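Local coordinates for uncharacterized protein PA2218 (Pseudomonas aeruginosa, PDB 2HDW) that is of unknown precise function but adopts the alpha/beta hydrolase fold and probably acts as a hydrolase, at residues R358-G361 and F362-H366; S113-Y116 and A117-A121; A157-D160 and F161-L165; Q54-D57 and K58-L62. All coordinates share one frame; numbering follows the deposited sequence.

Along the chain the order is contact 4, contact 2, contact 3 and contact 1, without overlap. Contact 4 lies in the loop ahead of strand 66-74, whereas the other three are turns of helices 112-122, 148-164 and 356-366, which pack on the central mixed sheet of an alpha/beta hydrolase fold. The centre of contact 2 lies about 12 Å from that of contact 4 and about 14 Å from that of contact 1, and this contact touches both, Met120 reaching Ile359 and Ala360, and Leu115 and Gln118 meeting Phe60. Contact 3 touches none of the others; its nearest atoms are about 8 Å from contact 2. Helix 112-122 links the N-terminal loop to the C-terminal helix.

Contact 1 of 4, residues R358-G361 and F362-H366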
# COMPACT_ATOMS: atom_id res chain seq x y z
N ARG A 358 18.25 -5.69 -4.52
CA ARG A 358 18.19 -4.40 -5.20
C ARG A 358 17.47 -3.34 -4.40
O ARG A 358 17.85 -2.17 -4.42
CB ARG A 358 17.49 -4.54 -6.55
CG ARG A 358 18.40 -4.41 -7.76
CD ARG A 358 18.38 -3.01 -8.35
NE ARG A 358 18.95 -1.99 -7.48
CZ ARG A 358 19.05 -0.70 -7.80
NH1 ARG A 358 18.63 -0.28 -8.98
NH2 ARG A 358 19.57 0.16 -6.93
N ILE A 359 16.41 -3.73 -3.70
CA ILE A 359 15.67 -2.78 -2.90
C ILE A 359 16.54 -2.32 -1.72
O ILE A 359 16.64 -1.13 -1.45
CB ILE A 359 14.34 -3.39 -2.38
CG1 ILE A 359 13.43 -3.71 -3.58
CG2 ILE A 359 13.65 -2.42 -1.44
CD1 ILE A 359 12.12 -4.39 -3.22
N ALA A 360 17.20 -3.27 -1.06
CA ALA A 360 18.08 -2.94 0.06
C ALA A 360 19.25 -2.09 -0.44
O ALA A 360 19.63 -1.10 0.19
CB ALA A 360 18.60 -4.22 0.72
N GLY A 361 19.83 -2.50 -1.57
CA GLY A 361 20.95 -1.77 -2.14
C GLY A 361 20.54 -0.35 -2.48
O GLY A 361 21.31 0.60 -2.29
N PHE A 362 19.33 -0.20 -2.99
CA PHE A 362 18.79 1.11 -3.36
C PHE A 362 18.73 2.02 -2.14
O PHE A 362 19.26 3.14 -2.16
CB PHE A 362 17.38 0.93 -3.94
CG PHE A 362 16.68 2.22 -4.26
CD1 PHE A 362 16.99 2.92 -5.42
CD2 PHE A 362 15.68 2.71 -3.43
CE1 PHE A 362 16.30 4.09 -5.76
CE2 PHE A 362 14.98 3.88 -3.76
CZ PHE A 362 15.29 4.57 -4.92
N PHE A 363 18.09 1.56 -1.07
CA PHE A 363 17.98 2.38 0.13
C PHE A 363 19.31 2.53 0.86
O PHE A 363 19.54 3.55 1.49
CB PHE A 363 16.91 1.82 1.07
CG PHE A 363 15.50 2.03 0.57
CD1 PHE A 363 15.02 3.32 0.34
CD2 PHE A 363 14.65 0.95 0.34
CE1 PHE A 363 13.72 3.53 -0.11
CE2 PHE A 363 13.34 1.15 -0.11
CZ PHE A 363 12.88 2.44 -0.34
N ASP A 364 20.19 1.53 0.77
CA ASP A 364 21.49 1.66 1.43
C ASP A 364 22.21 2.88 0.88
O ASP A 364 22.82 3.64 1.63
CB ASP A 364 22.37 0.42 1.20
CG ASP A 364 22.01 -0.74 2.12
OD1 ASP A 364 21.68 -0.49 3.30
OD2 ASP A 364 22.07 -1.91 1.67
N GLU A 365 22.13 3.07 -0.43
CA GLU A 365 22.80 4.21 -1.04
C GLU A 365 22.09 5.53 -0.79
O GLU A 365 22.73 6.51 -0.42
CB GLU A 365 22.91 4.03 -2.55
CG GLU A 365 23.73 5.14 -3.18
CD GLU A 365 23.59 5.22 -4.68
OE1 GLU A 365 23.66 4.16 -5.34
OE2 GLU A 365 23.42 6.35 -5.19
N HIS A 366 20.78 5.55 -0.99
CA HIS A 366 20.02 6.78 -0.84
C HIS A 366 19.61 7.21 0.56
O HIS A 366 19.26 8.37 0.77
CB HIS A 366 18.80 6.72 -1.76
CG HIS A 366 19.16 6.49 -3.20
ND1 HIS A 366 20.00 7.32 -3.89
CD2 HIS A 366 18.80 5.51 -4.06
CE1 HIS A 366 20.15 6.86 -5.12
NE2 HIS A 366 19.43 5.76 -5.25
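Ile359 and Phe363 stand one helical turn apart, and their side chains run alongside each other in the same direction. The apolar touch is made by the branch methyl of the isoleucine, CG2, which comes 3.8 Å from CE2 of the Phe363 ring; a chi1 of -64° leaves this methyl anti to the backbone N. Large apolar side chains suit this side because it is buried against the sheet, Ile359 on Ile176 and Ile312, Phe363 on Ile176 and Val199.

Arg358, partly exposed, has a chain long enough to lay its guanidinium beside Phe362 while NH1 forms a salt bridge with Glu335. Bends at chi2 and chi3 bring NH2 back to 3.8 Å from Phe362 CB, near the plane of the ring at its edge, with guanidinium and ring planes 71° apart.

Polar contacts across the turn belong to the backbone: Phe362 N gives its hydrogen to Arg358 O at 2.8 Å, Phe363 N to Ile359 O at 3.1 Å, and Asp364 N and Glu365 N continue the series to Ala360 O and Gly361 O. Such N-H(i+4) to C=O(i) bonding, with one apolar side laid on strands 173-178, 197-201 and 309-314, marks the amphipathic C-terminal helix of an alpha/beta hydrolase fold.

Contact 2 of 4, residues S113-Y116 and A117-A121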
# COMPACT_ATOMS: atom_id res chain seq x y z
N SER A 113 2.81 -6.29 2.87
CA SER A 113 3.61 -5.21 3.45
C SER A 113 4.41 -5.71 4.66
O SER A 113 5.56 -5.32 4.86
CB SER A 113 2.73 -4.02 3.85
OG SER A 113 1.72 -4.38 4.78
N GLY A 114 3.79 -6.58 5.46
CA GLY A 114 4.47 -7.12 6.62
C GLY A 114 5.66 -7.97 6.20
O GLY A 114 6.73 -7.89 6.80
N LEU A 115 5.47 -8.80 5.17
CA LEU A 115 6.55 -9.64 4.67
C LEU A 115 7.71 -8.77 4.21
O LEU A 115 8.88 -9.07 4.47
CB LEU A 115 6.06 -10.50 3.51
CG LEU A 115 7.13 -11.32 2.78
CD1 LEU A 115 7.72 -12.35 3.73
CD2 LEU A 115 6.50 -12.02 1.59
N TYR A 116 7.39 -7.68 3.50
CA TYR A 116 8.42 -6.76 3.03
C TYR A 116 9.15 -6.10 4.20
O TYR A 116 10.37 -6.05 4.23
CB TYR A 116 7.80 -5.65 2.17
CG TYR A 116 7.69 -5.97 0.69
CD1 TYR A 116 6.80 -6.94 0.22
CD2 TYR A 116 8.45 -5.27 -0.24
CE1 TYR A 116 6.67 -7.19 -1.16
CE2 TYR A 116 8.33 -5.51 -1.60
CZ TYR A 116 7.44 -6.46 -2.05
OH TYR A 116 7.32 -6.66 -3.41
N ALA A 117 8.38 -5.60 5.17
CA ALA A 117 8.95 -4.93 6.34
C ALA A 117 9.89 -5.82 7.15
O ALA A 117 10.97 -5.39 7.54
CB ALA A 117 7.83 -4.41 7.25
N GLN A 118 9.48 -7.06 7.40
CA GLN A 118 10.34 -7.96 8.16
C GLN A 118 11.60 -8.30 7.39
O GLN A 118 12.69 -8.34 7.95
CB GLN A 118 9.60 -9.26 8.52
CG GLN A 118 10.44 -10.14 9.43
CD GLN A 118 9.70 -11.36 9.94
OE1 GLN A 118 9.43 -12.30 9.18
NE2 GLN A 118 9.36 -11.36 11.21
N THR A 119 11.45 -8.54 6.09
CA THR A 119 12.57 -8.89 5.23
C THR A 119 13.58 -7.75 5.17
O THR A 119 14.79 -7.97 5.24
CB THR A 119 12.10 -9.22 3.80
OG1 THR A 119 11.15 -10.29 3.85
CG2 THR A 119 13.27 -9.64 2.93
N MET A 120 13.09 -6.52 5.04
CA MET A 120 14.00 -5.39 4.97
C MET A 120 14.63 -5.11 6.34
O MET A 120 15.74 -4.58 6.42
CB MET A 120 13.26 -4.16 4.43
CG MET A 120 12.90 -4.29 2.95
SD MET A 120 14.36 -4.50 1.86
CE MET A 120 15.08 -2.97 2.07
N ALA A 121 13.93 -5.50 7.41
CA ALA A 121 14.48 -5.32 8.75
C ALA A 121 15.65 -6.30 8.91
O ALA A 121 16.60 -6.03 9.64
CB ALA A 121 13.41 -5.62 9.79
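From Ser113 to Ala121 the backbone is regular alpha-helix, Ala117 N bonding to Ser113 O at 2.9 Å and Gln118 N to Gly114 O at 2.9 Å. This is the helix of a beta-alpha-beta unit, crossing from strand 96-102 to strand 126-130. Small residues suit the side facing those strands: Ser113 and Ala117 both rest on Ile101 and Ala129, and the short methyl of Ala117 lets the helix lie close to the sheet.

Tyr116 and Met120 face the C-terminal helix. The tyrosine has an aromatic body for the interior, meeting Phe356 edge-to-face, and a hydroxyl whose hydrogen-bond partners are Leu347 O and Ser201 OG. The flexible methionine, bent at both chi2 and chi3, touches Phe356, Ile359 and Ala360; its CG passes 3.3 Å from Tyr116 O, the carbonyl oxygen that accepts from Met120 N, 2.9 Å away.

Leu115 and Thr119 run alongside each other, and Leu115 CD1 comes 4.0 Å from Thr119 OG1. Placed beside its own backbone N by a chi1 of -57°, the hydroxyl turns back down the helix. Leu115 O therefore takes two hydrogens, from Thr119 N at 3.1 Å and from Thr119 OG1 at 2.7 Å, arriving from opposite faces of the carbonyl plane.

Contact 3 of 4, residues A157-D160 and F161-L165; sequences AAVD and FISLL
Ser163 folds its hydroxyl back onto the preceding helical turn and gives its hydrogen to Val159 O, the OG-to-O distance being a short 2.5 Å. The same oxygen takes the backbone hydrogen of Ser163 N at 3.0 Å, and the two donors come to it from opposite faces of the carbonyl plane. The torsion responsible is a chi1 of -68°, which sets OG beside the residue's own N. Serine suits this buried place because it can satisfy its hydroxyl within the helix. Val159 CG1 stands alongside, 3.7 Å from Ser163 OG, so the bond has an apolar neighbour.

The helical pattern of Ser163 N is shared by the two residues before it. Ile162 N bonds to Ala158 O at 3.0 Å and almost straight (N-H...O 174°), and Phe161 N reaches Ala157 O at a longer 3.3 Å; Leu164 N turns instead to Phe161 O. The Ile162 CG2 methyl lies 3.4 Å from Val159 O, and Leu164 CG 3.5 Å from Asp160 O, each touching a carbonyl oxygen of the turn before it.

Farther out, Asp160, partly exposed, uses OD1 in a salt bridge to Arg194, a residue the Val159 side chain also touches. The Phe161 ring meets that of Phe73, their planes about 25° apart. On its buried side helix 148-164 lies over the sheet: Ala158 and Ile162 rest on Val100 of strand 96-102, Phe161 and Ile162 on Leu128 of strand 126-130, and Phe161 on Val71 of strand 66-74.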
# COMPACT_ATOMS: atom_id res chain seq x y z
N ALA A 157 1.83 9.97 7.97
CA ALA A 157 1.53 9.82 9.39
C ALA A 157 2.46 8.72 9.91
O ALA A 157 2.91 8.77 11.06
CB ALA A 157 0.07 9.42 9.59
N ALA A 158 2.73 7.73 9.06
CA ALA A 158 3.61 6.63 9.42
C ALA A 158 5.05 7.14 9.51
O ALA A 158 5.81 6.74 10.39
CB ALA A 158 3.51 5.51 8.38
N VAL A 159 5.42 8.04 8.59
CA VAL A 159 6.75 8.62 8.61
C VAL A 159 6.90 9.45 9.89
O VAL A 159 7.97 9.49 10.49
CB VAL A 159 7.00 9.50 7.37
CG1 VAL A 159 8.32 10.25 7.50
CG2 VAL A 159 7.02 8.63 6.11
N ASP A 160 5.81 10.11 10.29
CA ASP A 160 5.82 10.91 11.52
C ASP A 160 6.26 10.04 12.71
O ASP A 160 7.08 10.46 13.53
CB ASP A 160 4.42 11.45 11.84
CG ASP A 160 4.04 12.67 11.01
OD1 ASP A 160 4.89 13.18 10.24
OD2 ASP A 160 2.88 13.12 11.14
N PHE A 161 5.69 8.85 12.80
CA PHE A 161 6.00 7.95 13.91
C PHE A 161 7.38 7.34 13.86
O PHE A 161 8.15 7.44 14.82
CB PHE A 161 4.97 6.83 13.99
CG PHE A 161 5.21 5.88 15.13
CD1 PHE A 161 4.81 6.21 16.42
CD2 PHE A 161 5.89 4.68 14.92
CE1 PHE A 161 5.09 5.35 17.49
CE2 PHE A 161 6.17 3.83 15.98
CZ PHE A 161 5.77 4.16 17.27
N ILE A 162 7.71 6.70 12.74
CA ILE A 162 9.00 6.05 12.59
C ILE A 162 10.14 7.05 12.83
O ILE A 162 11.19 6.68 13.36
CB ILE A 162 9.11 5.39 11.19
CG1 ILE A 162 10.15 4.26 11.21
CG2 ILE A 162 9.48 6.43 10.13
CD1 ILE A 162 9.96 3.25 10.10
N SER A 163 9.91 8.31 12.47
CA SER A 163 10.89 9.39 12.62
C SER A 163 11.31 9.71 14.05
O SER A 163 12.45 10.09 14.29
CB SER A 163 10.36 10.69 12.00
OG SER A 163 10.27 10.58 10.60
N LEU A 164 10.38 9.60 14.99
CA LEU A 164 10.67 9.93 16.37
C LEU A 164 11.27 8.79 17.19
O LEU A 164 11.62 8.98 18.36
CB LEU A 164 9.40 10.44 17.06
CG LEU A 164 8.70 11.62 16.36
CD1 LEU A 164 7.63 12.19 17.28
CD2 LEU A 164 9.72 12.70 15.99
N LEU A 165 11.38 7.61 16.59
CA LEU A 165 11.95 6.46 17.29
C LEU A 165 13.41 6.71 17.68
O LEU A 165 14.20 7.21 16.88
CB LEU A 165 11.87 5.20 16.42
CG LEU A 165 10.47 4.63 16.19
CD1 LEU A 165 10.58 3.42 15.29
CD2 LEU A 165 9.84 4.24 17.52

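Contact 4 of 4, residues Q54-D57 and K58-L62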
# COMPACT_ATOMS: atom_id res chain seq x y z
N GLN A 54 -2.32 -9.93 19.96
CA GLN A 54 -0.95 -10.30 20.28
C GLN A 54 -0.61 -11.63 19.61
O GLN A 54 0.54 -12.06 19.61
CB GLN A 54 -0.77 -10.42 21.79
CG GLN A 54 -0.97 -9.11 22.54
CD GLN A 54 -0.19 -7.96 21.92
OE1 GLN A 54 -0.73 -7.19 21.12
NE2 GLN A 54 1.09 -7.85 22.26
N GLU A 55 -1.62 -12.27 19.04
CA GLU A 55 -1.41 -13.54 18.35
C GLU A 55 -0.60 -13.26 17.09
O GLU A 55 -0.83 -12.25 16.42
CB GLU A 55 -2.75 -14.16 17.97
CG GLU A 55 -3.67 -14.43 19.14
CD GLU A 55 -3.06 -15.39 20.14
OE1 GLU A 55 -2.72 -16.53 19.74
OE2 GLU A 55 -2.92 -15.02 21.32
N TRP A 56 0.35 -14.13 16.77
CA TRP A 56 1.12 -13.93 15.55
C TRP A 56 0.24 -14.47 14.43
O TRP A 56 0.26 -15.67 14.12
CB TRP A 56 2.45 -14.68 15.59
CG TRP A 56 3.25 -14.46 14.33
CD1 TRP A 56 3.35 -15.29 13.25
CD2 TRP A 56 3.99 -13.28 14.00
NE1 TRP A 56 4.10 -14.70 12.26
CE2 TRP A 56 4.51 -13.46 12.70
CE3 TRP A 56 4.27 -12.07 14.67
CZ2 TRP A 56 5.29 -12.49 12.05
CZ3 TRP A 56 5.04 -11.11 14.03
CH2 TRP A 56 5.54 -11.32 12.73
N ASP A 57 -0.54 -13.58 13.83
CA ASP A 57 -1.45 -13.96 12.75
C ASP A 57 -0.97 -13.46 11.39
O ASP A 57 -1.78 -13.20 10.50
CB ASP A 57 -2.85 -13.42 13.05
CG ASP A 57 -2.90 -11.90 13.07
OD1 ASP A 57 -1.89 -11.26 13.44
OD2 ASP A 57 -3.96 -11.34 12.73
N LYS A 58 0.35 -13.32 11.23
CA LYS A 58 0.91 -12.88 9.96
C LYS A 58 0.86 -14.02 8.95
O LYS A 58 0.69 -15.19 9.32
CB LYS A 58 2.36 -12.41 10.14
CG LYS A 58 2.54 -10.93 10.55
CD LYS A 58 1.95 -10.62 11.92
CE LYS A 58 2.26 -9.18 12.34
NZ LYS A 58 1.52 -8.77 13.58
N THR A 59 1.00 -13.68 7.67
CA THR A 59 0.97 -14.67 6.60
C THR A 59 2.36 -15.24 6.34
O THR A 59 2.58 -15.94 5.36
CB THR A 59 0.45 -14.04 5.29
OG1 THR A 59 1.19 -12.85 5.02
CG2 THR A 59 -1.03 -13.71 5.41
N PHE A 60 3.29 -14.92 7.24
CA PHE A 60 4.66 -15.39 7.14
C PHE A 60 5.16 -15.59 8.57
O PHE A 60 4.65 -14.97 9.50
CB PHE A 60 5.51 -14.34 6.41
CG PHE A 60 5.40 -12.97 7.01
CD1 PHE A 60 6.23 -12.58 8.05
CD2 PHE A 60 4.42 -12.09 6.56
CE1 PHE A 60 6.08 -11.34 8.66
CE2 PHE A 60 4.26 -10.84 7.16
CZ PHE A 60 5.10 -10.47 8.21
N PRO A 61 6.18 -16.44 8.76
CA PRO A 61 6.71 -16.69 10.11
C PRO A 61 7.53 -15.53 10.66
O PRO A 61 8.16 -14.79 9.90
CB PRO A 61 7.57 -17.94 9.93
CG PRO A 61 7.15 -18.51 8.59
CD PRO A 61 6.88 -17.28 7.78
N LEU A 62 7.51 -15.39 11.98
CA LEU A 62 8.28 -14.34 12.64
C LEU A 62 9.76 -14.69 12.51
O LEU A 62 10.16 -15.83 12.74
CB LEU A 62 7.89 -14.27 14.12
CG LEU A 62 8.69 -13.32 15.01
CD1 LEU A 62 8.55 -11.88 14.53
CD2 LEU A 62 8.18 -13.46 16.44
O HOH W 1 1.46 -10.24 16.00
O HOH W 2 -1.30 -8.70 13.62
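Trp56 sends its indole N-H to the carbonyl of Phe60: NE1 lies 2.8 Å from Phe60 O, in the carbonyl plane, with an N-H...O angle of 152°. Tryptophan suits the position because it joins this donor to two broad faces. Lys58 covers one, CD standing 3.6 Å from the centroid of the six-membered ring, and Leu62 the other, CB at 3.8 Å; both are CH-pi contacts. Phe60 takes the indole's edge on its face, planes at 83°, in an offset edge-to-face pair.

The segment is an irregular loop ahead of strand 66-74, an outermost strand of the alpha/beta hydrolase sheet, and the loop folds so that the indole is sandwiched between Lys58 and Leu62.

Lysine has the length to cross the indole and still bring its ammonium to polar partners. Lys58 NZ gives one bond to a water that in turn donates to Glu55 O and another, at 2.8 Å, to a water that donates to Asp57 OD1 at 2.6 Å; a salt bridge to Asp84 adds to these. Asp57 OD1 itself stays 4.2 Å from Lys58 NZ, too far for a salt bridge, while OD2 forms a salt bridge with Arg276 and is hydrogen-bonded to His274 NE2. Thr59 OG1 bonds to Glu110 O, but the buried Lys58 N has no partner in the model.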